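Local coordinates for protein enoyl-CoA hydratase (Mycobacterium thermoresistibile, PDB 3T3W) that probably catalyses the reversible addition of water to the double bond of enoyl-CoA thioesters, a step of fatty-acid breakdown, at residues D91-T94 with L95-Y99; G126-S130 with G131-L135; R184-A188 with E189-Q193. All coordinates share one frame; numbering follows the deposited sequence. Where two conformers were deposited one is given.

Interaction 1: D91-T94 with L95-Y99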
ATOM      1  N   ASP F  91      22.627  -2.203 -35.015  1.00 51.41           N
ATOM      2  CA  ASP F  91      23.583  -1.160 -35.440  1.00 50.84           C
ATOM      3  C   ASP F  91      23.651   0.012 -34.443  1.00 50.02           C
ATOM      4  O   ASP F  91      24.741   0.435 -34.021  1.00 50.55           O
ATOM      5  CB  ASP F  91      23.228  -0.639 -36.843  1.00 49.60           C
ATOM      6  N   LYS F  92      22.479   0.525 -34.066  1.00 46.10           N
ATOM      7  CA  LYS F  92      22.366   1.539 -33.020  1.00 40.14           C
ATOM      8  C   LYS F  92      21.635   0.921 -31.796  1.00 34.90           C
ATOM      9  O   LYS F  92      20.440   0.675 -31.848  1.00 34.47           O
ATOM     10  CB  LYS F  92      21.606   2.759 -33.556  1.00 41.26           C
ATOM     11  N   LEU F  93      22.370   0.665 -30.723  1.00 30.75           N
ATOM     12  CA  LEU F  93      21.799   0.088 -29.501  1.00 27.26           C
ATOM     13  C   LEU F  93      21.118   1.177 -28.683  1.00 23.92           C
ATOM     14  O   LEU F  93      21.735   2.196 -28.390  1.00 23.54           O
ATOM     15  CB  LEU F  93      22.880  -0.556 -28.657  1.00 28.56           C
ATOM     16  CG  LEU F  93      22.429  -1.257 -27.388  1.00 29.04           C
ATOM     17  CD1 LEU F  93      21.400  -2.323 -27.739  1.00 29.58           C
ATOM     18  CD2 LEU F  93      23.642  -1.852 -26.694  1.00 32.75           C
ATOM     19  N   THR F  94      19.857   0.946 -28.298  1.00 18.94           N
ATOM     20  CA  THR F  94      19.055   1.969 -27.642  1.00 16.69           C
ATOM     21  C   THR F  94      18.565   1.435 -26.296  1.00 14.09           C
ATOM     22  O   THR F  94      18.444   0.211 -26.097  1.00 13.82           O
ATOM     23  CB  THR F  94      17.824   2.369 -28.487  1.00 17.19           C
ATOM     24  OG1 THR F  94      16.940   1.233 -28.613  1.00 17.47           O
ATOM     25  CG2 THR F  94      18.251   2.964 -29.895  1.00 18.66           C
ATOM     26  N   LEU F  95      18.254   2.323 -25.361  1.00 12.69           N
ATOM     27  CA  LEU F  95      17.683   1.864 -24.112  1.00 12.00           C
ATOM     28  C   LEU F  95      16.353   1.137 -24.344  1.00 12.05           C
ATOM     29  O   LEU F  95      16.032   0.209 -23.607  1.00 11.27           O
ATOM     30  CB  LEU F  95      17.522   2.995 -23.080  1.00 11.54           C
ATOM     31  CG  LEU F  95      17.102   2.570 -21.678  1.00 11.24           C
ATOM     32  CD1 LEU F  95      18.066   1.566 -21.016  1.00 10.95           C
ATOM     33  CD2 LEU F  95      16.963   3.784 -20.764  1.00 10.95           C
ATOM     34  N   GLU F  96      15.566   1.567 -25.329  1.00 12.42           N
ATOM     35  CA  GLU F  96      14.280   0.910 -25.616  1.00 13.36           C
ATOM     36  C   GLU F  96      14.467  -0.599 -25.874  1.00 12.77           C
ATOM     37  O   GLU F  96      13.688  -1.451 -25.406  1.00 12.23           O
ATOM     38  CB  GLU F  96      13.603   1.602 -26.810  1.00 14.86           C
ATOM     39  CG  GLU F  96      12.415   0.845 -27.404  1.00 16.53           C
ATOM     40  CD  GLU F  96      11.771   1.493 -28.627  1.00 18.78           C
ATOM     41  OE1 GLU F  96      12.415   2.263 -29.352  1.00 19.29           O
ATOM     42  OE2 GLU F  96      10.586   1.185 -28.876  1.00 21.86           O
ATOM     43  N   PHE F  97      15.510  -0.914 -26.622  1.00 12.82           N
ATOM     44  CA  PHE F  97      15.840  -2.281 -27.006  1.00 13.51           C
ATOM     45  C   PHE F  97      16.241  -3.102 -25.781  1.00 12.67           C
ATOM     46  O   PHE F  97      15.739  -4.209 -25.572  1.00 12.02           O
ATOM     47  CB  PHE F  97      16.946  -2.262 -28.075  1.00 15.00           C
ATOM     48  CG  PHE F  97      17.373  -3.636 -28.529  1.00 16.03           C
ATOM     49  CD1 PHE F  97      16.829  -4.191 -29.676  1.00 18.14           C
ATOM     50  CD2 PHE F  97      18.342  -4.330 -27.838  1.00 17.22           C
ATOM     51  CE1 PHE F  97      17.241  -5.448 -30.137  1.00 18.95           C
ATOM     52  CE2 PHE F  97      18.744  -5.607 -28.261  1.00 18.34           C
ATOM     53  CZ  PHE F  97      18.188  -6.158 -29.412  1.00 18.98           C
ATOM     54  N   ILE F  98      17.114  -2.543 -24.938  1.00 11.42           N
ATOM     55  CA  ILE F  98      17.551  -3.223 -23.719  1.00 11.27           C
ATOM     56  C   ILE F  98      16.354  -3.415 -22.768  1.00 10.42           C
ATOM     57  O   ILE F  98      16.150  -4.498 -22.210  1.00  9.72           O
ATOM     58  CB  ILE F  98      18.654  -2.439 -22.969  1.00 12.21           C
ATOM     59  CG1 ILE F  98      19.944  -2.404 -23.799  1.00 13.51           C
ATOM     60  CG2 ILE F  98      18.932  -3.085 -21.621  1.00 11.91           C
ATOM     61  CD1 ILE F  98      20.761  -1.184 -23.489  1.00 15.76           C
ATOM     62  N   TYR F  99      15.554  -2.363 -22.618  1.00  9.93           N
ATOM     63  CA  TYR F  99      14.368  -2.389 -21.757  1.00 10.07           C
ATOM     64  C   TYR F  99      13.407  -3.498 -22.197  1.00  9.90           C
ATOM     65  O   TYR F  99      12.941  -4.282 -21.371  1.00  9.89           O
ATOM     66  CB  TYR F  99      13.665  -1.009 -21.813  1.00 10.22           C
ATOM     67  CG  TYR F  99      12.623  -0.756 -20.733  1.00 10.01           C
ATOM     68  CD1 TYR F  99      12.893   0.103 -19.672  1.00 10.04           C
ATOM     69  CD2 TYR F  99      11.359  -1.360 -20.779  1.00 10.25           C
ATOM     70  CE1 TYR F  99      11.981   0.282 -18.664  1.00  9.68           C
ATOM     71  CE2 TYR F  99      10.431  -1.178 -19.763  1.00 10.04           C
ATOM     72  CZ  TYR F  99      10.737  -0.339 -18.731  1.00  9.92           C
ATOM     73  OH  TYR F  99       9.821  -0.143 -17.735  1.00  9.66           O
TER
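Thr-94 meets Phe-97 and Ile-98 through both its hydroxyl and its carbonyl oxygen. The hydroxyl sits between the backbone N and the carbonyl carbon of its own residue (chi1 64°), which brings OG1 to 3.3 Å from Phe-97 N, where it accepts a fairly straight hydrogen bond. Beside it Thr-94 O takes the first regular helical bond, from Ile-98 N at 3.3 Å; Phe-97 N adds a weak second bond to the same oxygen. The N-H of Phe-97 is thus divided between the side chain and the carbonyl of one residue. Phe-97 CB also rests 3.5 Å from Thr-94 OG1. Ser-261 and Asn-258 of a neighbouring subunit bond to the N-H groups of Leu-95 and Glu-96, so the first turn is completed across a subunit interface.

The apolar contacts are lighter. Leu-93 directs CD1 to Phe-97 CD2, 3.7 Å away and oblique to the ring, while the same methyl lies 4.2 Å from Ile-98 CG1. The arrangement as a whole is a threonine N-cap, and it starts helix 95-115, the helix that carries the zinc ligand Glu-102.

Interaction 2: G126-S130 with G131-L135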
ATOM      1  N   GLY F 126      27.546 -24.028  -4.727  1.00 11.46           N
ATOM      2  CA  GLY F 126      28.589 -23.109  -5.195  1.00 12.15           C
ATOM      3  C   GLY F 126      28.112 -21.685  -5.470  1.00 11.82           C
ATOM      4  O   GLY F 126      27.325 -21.132  -4.740  1.00 10.83           O
ATOM      5  N   ARG F 127      28.622 -21.060  -6.540  1.00 12.35           N
ATOM      6  CA  ARG F 127      28.295 -19.652  -6.798  1.00 12.37           C
ATOM      7  C   ARG F 127      26.928 -19.460  -7.404  1.00 11.26           C
ATOM      8  O   ARG F 127      26.540 -20.139  -8.380  1.00 10.36           O
ATOM      9  CB  ARG F 127      29.322 -19.041  -7.743  1.00 14.23           C
ATOM     10  CG  ARG F 127      30.712 -19.029  -7.154  1.00 17.53           C
ATOM     11  CD  ARG F 127      30.806 -17.812  -6.285  1.00 20.77           C
ATOM     12  NE  ARG F 127      32.144 -17.594  -5.731  1.00 24.12           N
ATOM     13  CZ  ARG F 127      32.473 -16.476  -5.090  1.00 25.05           C
ATOM     14  NH1 ARG F 127      31.590 -15.484  -4.968  1.00 20.85           N
ATOM     15  NH2 ARG F 127      33.711 -16.349  -4.602  1.00 27.14           N
ATOM     16  N   CYS F 128      26.225 -18.482  -6.832  1.00  9.99           N
ATOM     17  CA  CYS F 128      24.963 -18.009  -7.363  1.00  9.63           C
ATOM     18  C   CYS F 128      25.154 -16.493  -7.383  1.00  9.35           C
ATOM     19  O   CYS F 128      25.104 -15.856  -6.329  1.00  8.61           O
ATOM     20  CB  CYS F 128      23.786 -18.395  -6.479  1.00  9.28           C
ATOM     21  SG  CYS F 128      22.227 -17.741  -7.118  1.00  9.84           S
ATOM     22  N   ILE F 129      25.448 -15.980  -8.565  1.00  8.90           N
ATOM     23  CA  ILE F 129      25.852 -14.562  -8.755  1.00  9.04           C
ATOM     24  C   ILE F 129      24.835 -13.822  -9.606  1.00  8.86           C
ATOM     25  O   ILE F 129      24.512 -14.243 -10.707  1.00  8.57           O
ATOM     26  CB  ILE F 129      27.204 -14.470  -9.489  1.00  9.53           C
ATOM     27  CG1 ILE F 129      28.305 -15.217  -8.699  1.00 10.20           C
ATOM     28  CG2 ILE F 129      27.639 -13.013  -9.666  1.00  9.55           C
ATOM     29  CD1 ILE F 129      29.599 -15.427  -9.488  1.00 11.17           C
ATOM     30  N   SER F 130      24.386 -12.681  -9.109  1.00  8.64           N
ATOM     31  CA  SER F 130      23.588 -11.722  -9.844  1.00  8.65           C
ATOM     32  C   SER F 130      22.378 -12.345 -10.557  1.00  8.84           C
ATOM     33  O   SER F 130      21.413 -12.734  -9.905  1.00  8.69           O
ATOM     34  CB  SER F 130      24.503 -10.935 -10.763  1.00  8.73           C
ATOM     35  OG  SER F 130      25.354 -10.017 -10.066  1.00  8.80           O
ATOM     36  N   GLY F 131      22.421 -12.480 -11.873  1.00  9.03           N
ATOM     37  CA  GLY F 131      21.302 -13.145 -12.574  1.00  9.21           C
ATOM     38  C   GLY F 131      20.963 -14.548 -12.073  1.00  9.02           C
ATOM     39  O   GLY F 131      19.859 -15.022 -12.286  1.00 10.35           O
ATOM     40  N   GLY F 132      21.897 -15.268 -11.468  1.00  8.92           N
ATOM     41  CA  GLY F 132      21.576 -16.530 -10.778  1.00  8.69           C
ATOM     42  C   GLY F 132      20.392 -16.419  -9.793  1.00  8.34           C
ATOM     43  O   GLY F 132      19.567 -17.349  -9.633  1.00  8.00           O
ATOM     44  N   LEU F 133      20.309 -15.271  -9.135  1.00  8.19           N
ATOM     45  CA  LEU F 133      19.244 -15.002  -8.168  1.00  7.49           C
ATOM     46  C   LEU F 133      17.877 -14.966  -8.825  1.00  7.57           C
ATOM     47  O   LEU F 133      16.852 -15.246  -8.181  1.00  7.49           O
ATOM     48  CB  LEU F 133      19.528 -13.684  -7.445  1.00  7.46           C
ATOM     49  CG  LEU F 133      20.845 -13.695  -6.638  1.00  7.59           C
ATOM     50  CD1 LEU F 133      21.266 -12.278  -6.309  1.00  7.42           C
ATOM     51  CD2 LEU F 133      20.650 -14.531  -5.350  1.00  7.52           C
ATOM     52  N   LEU F 134      17.829 -14.607 -10.104  1.00  7.52           N
ATOM     53  CA  LEU F 134      16.566 -14.608 -10.854  1.00  7.73           C
ATOM     54  C   LEU F 134      16.062 -16.012 -11.143  1.00  7.94           C
ATOM     55  O   LEU F 134      14.888 -16.179 -11.477  1.00  8.22           O
ATOM     56  CB  LEU F 134      16.687 -13.813 -12.163  1.00  8.14           C
ATOM     57  CG  LEU F 134      16.370 -12.341 -12.065  1.00  8.21           C
ATOM     58  CD1 LEU F 134      17.389 -11.644 -11.162  1.00  8.88           C
ATOM     59  CD2 LEU F 134      16.305 -11.669 -13.417  1.00  8.67           C
ATOM     60  N   LEU F 135      16.912 -17.024 -10.951  1.00  7.90           N
ATOM     61  CA  LEU F 135      16.483 -18.406 -11.135  1.00  8.19           C
ATOM     62  C   LEU F 135      15.989 -19.022  -9.826  1.00  8.57           C
ATOM     63  O   LEU F 135      15.025 -19.775  -9.860  1.00  8.67           O
ATOM     64  CB  LEU F 135      17.586 -19.256 -11.730  1.00  8.47           C
ATOM     65  CG  LEU F 135      18.267 -18.692 -13.010  1.00  8.62           C
ATOM     66  CD1 LEU F 135      19.235 -19.740 -13.604  1.00  9.40           C
ATOM     67  CD2 LEU F 135      17.221 -18.243 -14.054  1.00  8.66           C
TER
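With SG anti to the backbone N (chi1 178°), Cys-128 lays its sulfur against the backbone of Gly-132, 3.5 Å from Gly-132 C. Leu-133 places CG anti to its carbonyl carbon (chi1 -62°), which brings Leu-133 CD2 to 4.0 Å from Cys-128 SG; Leu-133 CB, placed by the backbone, lies 3.2 Å from Ser-130 O. The chain itself reverses at Ser-130, whose phi is positive at 50°. Gly-132, having no side chain, lets the sulfur rest directly on its backbone.

Two backbone bonds close the turn. Gly-132 N donates to Ile-129 O at 2.9 Å, and Leu-133 N donates to Ser-130 O at 2.9 Å. Each spans three residues, a 3-10-type spacing, as do the next two bonds of the segment, so the first turn is tightly wound. Ser-130 points its CB away from the 131-135 segment, and its OG is hydrogen-bonded to Asp-152. In crotonase-like enzymes a backbone N-H at the start of this helix usually supplies half of the oxyanion hole for the thioester carbonyl, and the glycine-rich turn is consistent with that.

Strand 127-129 pairs with strand 149-151, whose Phe-150 touches both Cys-128 and Leu-133, while Leu-134 packs on Tyr-106 of helix 95-115 and Leu-135 on Leu-49 and Leu-52 of helix 46-61.

Interaction 3: R184-A188 with E189-Q193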
ATOM      1  N   ARG F 184      30.006  -7.887  -2.016  1.00 10.86           N
ATOM      2  CA  ARG F 184      30.506  -9.061  -1.331  1.00 11.13           C
ATOM      3  C   ARG F 184      29.591 -10.266  -1.449  1.00 11.24           C
ATOM      4  O   ARG F 184      28.373 -10.149  -1.725  1.00 10.75           O
ATOM      5  CB  ARG F 184      30.802  -8.773   0.154  1.00 11.42           C
ATOM      6  CG  ARG F 184      29.603  -8.694   1.061  1.00 11.43           C
ATOM      7  CD  ARG F 184      30.107  -8.731   2.490  1.00 12.52           C
ATOM      8  NE  ARG F 184      29.058  -8.634   3.480  1.00 12.74           N
ATOM      9  CZ  ARG F 184      28.362  -9.652   3.964  1.00 13.50           C
ATOM     10  NH1 ARG F 184      27.461  -9.465   4.930  1.00 14.00           N
ATOM     11  NH2 ARG F 184      28.529 -10.849   3.489  1.00 14.10           N
ATOM     12  N   ALA F 185      30.171 -11.431  -1.168  1.00 11.26           N
ATOM     13  CA  ALA F 185      29.392 -12.675  -1.176  1.00 11.37           C
ATOM     14  C   ALA F 185      28.901 -12.964   0.238  1.00 11.18           C
ATOM     15  O   ALA F 185      29.514 -12.503   1.205  1.00 11.85           O
ATOM     16  CB  ALA F 185      30.261 -13.816  -1.688  1.00 11.78           C
ATOM     17  N   MET F 186      27.792 -13.682   0.335  1.00 10.53           N
ATOM     18  CA  MET F 186      27.246 -14.243   1.557  1.00 10.71           C
ATOM     19  C   MET F 186      27.289 -15.771   1.522  1.00 11.18           C
ATOM     20  O   MET F 186      26.945 -16.400   0.511  1.00 10.56           O
ATOM     21  CB  MET F 186      25.776 -13.827   1.691  1.00 10.99           C
ATOM     22  CG  MET F 186      25.598 -12.299   1.731  1.00 11.43           C
ATOM     23  SD  MET F 186      23.833 -11.861   1.679  1.00 13.28           S
ATOM     24  CE  MET F 186      23.478 -12.187  -0.009  1.00 12.89           C
ATOM     25  N   THR F 187      27.722 -16.369   2.611  1.00 11.29           N
ATOM     26  CA  THR F 187      27.658 -17.821   2.743  1.00 11.81           C
ATOM     27  C   THR F 187      26.211 -18.295   2.905  1.00 11.34           C
ATOM     28  O   THR F 187      25.299 -17.533   3.234  1.00 10.74           O
ATOM     29  CB  THR F 187      28.433 -18.323   3.957  1.00 12.63           C
ATOM     30  OG1 THR F 187      27.801 -17.822   5.137  1.00 12.86           O
ATOM     31  CG2 THR F 187      29.914 -17.939   3.870  1.00 13.37           C
ATOM     32  N   ALA F 188      26.017 -19.579   2.645  1.00 11.62           N
ATOM     33  CA  ALA F 188      24.732 -20.250   2.857  1.00 11.74           C
ATOM     34  C   ALA F 188      24.224 -20.018   4.272  1.00 12.39           C
ATOM     35  O   ALA F 188      23.037 -19.752   4.470  1.00 11.60           O
ATOM     36  CB  ALA F 188      24.867 -21.751   2.531  1.00 11.07           C
ATOM     37  N   GLU F 189      25.117 -20.098   5.260  1.00 13.87           N
ATOM     38  CA  GLU F 189      24.704 -19.916   6.660  1.00 15.85           C
ATOM     39  C   GLU F 189      24.202 -18.495   6.859  1.00 14.40           C
ATOM     40  O   GLU F 189      23.162 -18.278   7.485  1.00 13.46           O
ATOM     41  CB  GLU F 189      25.861 -20.276   7.618  1.00 20.58           C
ATOM     42  CG  GLU F 189      25.682 -19.863   9.066  1.00 25.35           C
ATOM     43  CD  GLU F 189      26.946 -20.055   9.934  1.00 31.78           C
ATOM     44  OE1 GLU F 189      28.049 -19.583   9.566  1.00 38.31           O
ATOM     45  OE2 GLU F 189      26.835 -20.668  11.010  1.00 37.14           O
ATOM     46  N   GLU F 190      24.890 -17.528   6.276  1.00 13.63           N
ATOM     47  CA  GLU F 190      24.453 -16.130   6.397  1.00 13.63           C
ATOM     48  C   GLU F 190      23.075 -15.886   5.806  1.00 13.03           C
ATOM     49  O   GLU F 190      22.241 -15.226   6.428  1.00 13.01           O
ATOM     50  CB  GLU F 190      25.503 -15.157   5.806  1.00 14.00           C
ATOM     51  CG  GLU F 190      25.058 -13.715   5.964  1.00 14.78           C
ATOM     52  CD  GLU F 190      26.047 -12.695   5.416  1.00 15.81           C
ATOM     53  OE1 GLU F 190      27.113 -13.086   4.895  1.00 14.95           O
ATOM     54  OE2 GLU F 190      25.760 -11.483   5.585  1.00 17.43           O
ATOM     55  N   VAL F 191      22.802 -16.403   4.603  1.00 12.60           N
ATOM     56  CA  VAL F 191      21.488 -16.216   4.000  1.00 12.57           C
ATOM     57  C   VAL F 191      20.438 -17.064   4.675  1.00 12.14           C
ATOM     58  O   VAL F 191      19.289 -16.686   4.670  1.00 12.44           O
ATOM     59  CB  VAL F 191      21.442 -16.378   2.440  1.00 13.47           C
ATOM     60  CG1 VAL F 191      22.426 -15.360   1.808  1.00 14.92           C
ATOM     61  CG2 VAL F 191      21.856 -17.748   1.998  1.00 13.20           C
ATOM     62  N   ALA F 192      20.793 -18.211   5.254  1.00 11.69           N
ATOM     63  CA  ALA F 192      19.809 -18.955   6.036  1.00 12.05           C
ATOM     64  C   ALA F 192      19.300 -18.100   7.247  1.00 12.24           C
ATOM     65  O   ALA F 192      18.128 -18.179   7.606  1.00 12.01           O
ATOM     66  CB  ALA F 192      20.415 -20.293   6.537  1.00 12.27           C
ATOM     67  N   GLN F 193      20.172 -17.273   7.825  1.00 12.88           N
ATOM     68  CA  GLN F 193      19.804 -16.438   8.982  0.50 13.72           C
ATOM     69  C   GLN F 193      18.735 -15.398   8.636  1.00 13.04           C
ATOM     70  O   GLN F 193      17.942 -14.994   9.502  1.00 13.52           O
ATOM     71  CB  GLN F 193      21.026 -15.724   9.554  0.50 15.23           C
ATOM     72  CG  GLN F 193      22.018 -16.609  10.263  0.50 17.10           C
ATOM     73  CD  GLN F 193      23.230 -15.842  10.774  0.50 18.99           C
ATOM     74  OE1 GLN F 193      23.824 -15.006  10.062  0.50 20.86           O
ATOM     75  NE2 GLN F 193      23.616 -16.128  12.000  0.50 20.49           N
TER
HETATM   76  O   HOH W   1      28.976 -14.794   4.783  1.00 18.16           O
HETATM   77  O   HOH W   2      29.303 -18.469   7.254  1.00 35.07           O
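Arg-184 and Glu-190 form an end-on, two-pronged salt bridge. Arg-184 NH1 donates to Glu-190 OE2 at 2.7 Å and Arg-184 NH2 to Glu-190 OE1 at 3.0 Å, both bonds nearly straight and both using the syn lone pairs of the carboxylate. The carboxylate lies at the guanidinium edge, in its plane, and the two planes are 21° apart. Arg-184 NH2 also bonds to Ala-185 O at 3.0 Å, close to the guanidinium plane, which helps fix the rotation of the group. Lys-175 makes a second salt bridge to Glu-190 OE2, and Glu-178 one to Arg-184 NE, so the pair belongs to a wider charge network.

Next comes the helix start. Thr-187 is the N-cap, its OG1 accepting from Glu-190 N at 3.1 Å, and Thr-187 O accepts from Val-191 N, the first regular helical bond. In the return direction, a water accepts from Thr-187 N at 3.0 Å and donates to Glu-190 OE1, a solvent-bridged counterpart of the reciprocal bond of a capping box. Glu-190 reaches back over the turn because its chain is fully extended from a CG anti to the backbone N (chi1 -179°). A second water joins Thr-187 OG1 to Glu-189 OE1. Ala-192 N continues the helical pattern by bonding to Ala-188 O.

Under the polar layer Met-186 crosses Val-191 at about a right angle, its CB 3.7 Å from Val-191 CG1, with SD and CE against the same methyl. CB and CG of Met-186 also pass beside the Glu-190 carboxylate.

Strand 186-187 edges the three-stranded sheet beside strand 149-151, with Val-191 on Phe-150; Met-186 packs against helix 173-182, and Ala-188 and Ala-192 rest on Val-200 of strand 199-201.

Interactions 1 and 3 both open a helix with a threonine N-cap, whereas interaction 2, the buried one, uses a glycine-rich turn with backbone bonds and a cysteine-leucine contact. Interaction 1 lies about 24 Å from the chain centre and is bordered by other subunits; its chemistry is capping with a little apolar packing. Interaction 3, also partly buried, adds charges and water to its cap. Interactions 2 and 3 serve the two outer strands of the same three-stranded sheet and both reach Phe-150 between them; their centres are about 13 Å apart, with Arg-127 NH1 3.9 Å from Ala-185 CB. Interaction 1 touches neither, although helix 95-115 runs on to meet Leu-134 and Leu-135.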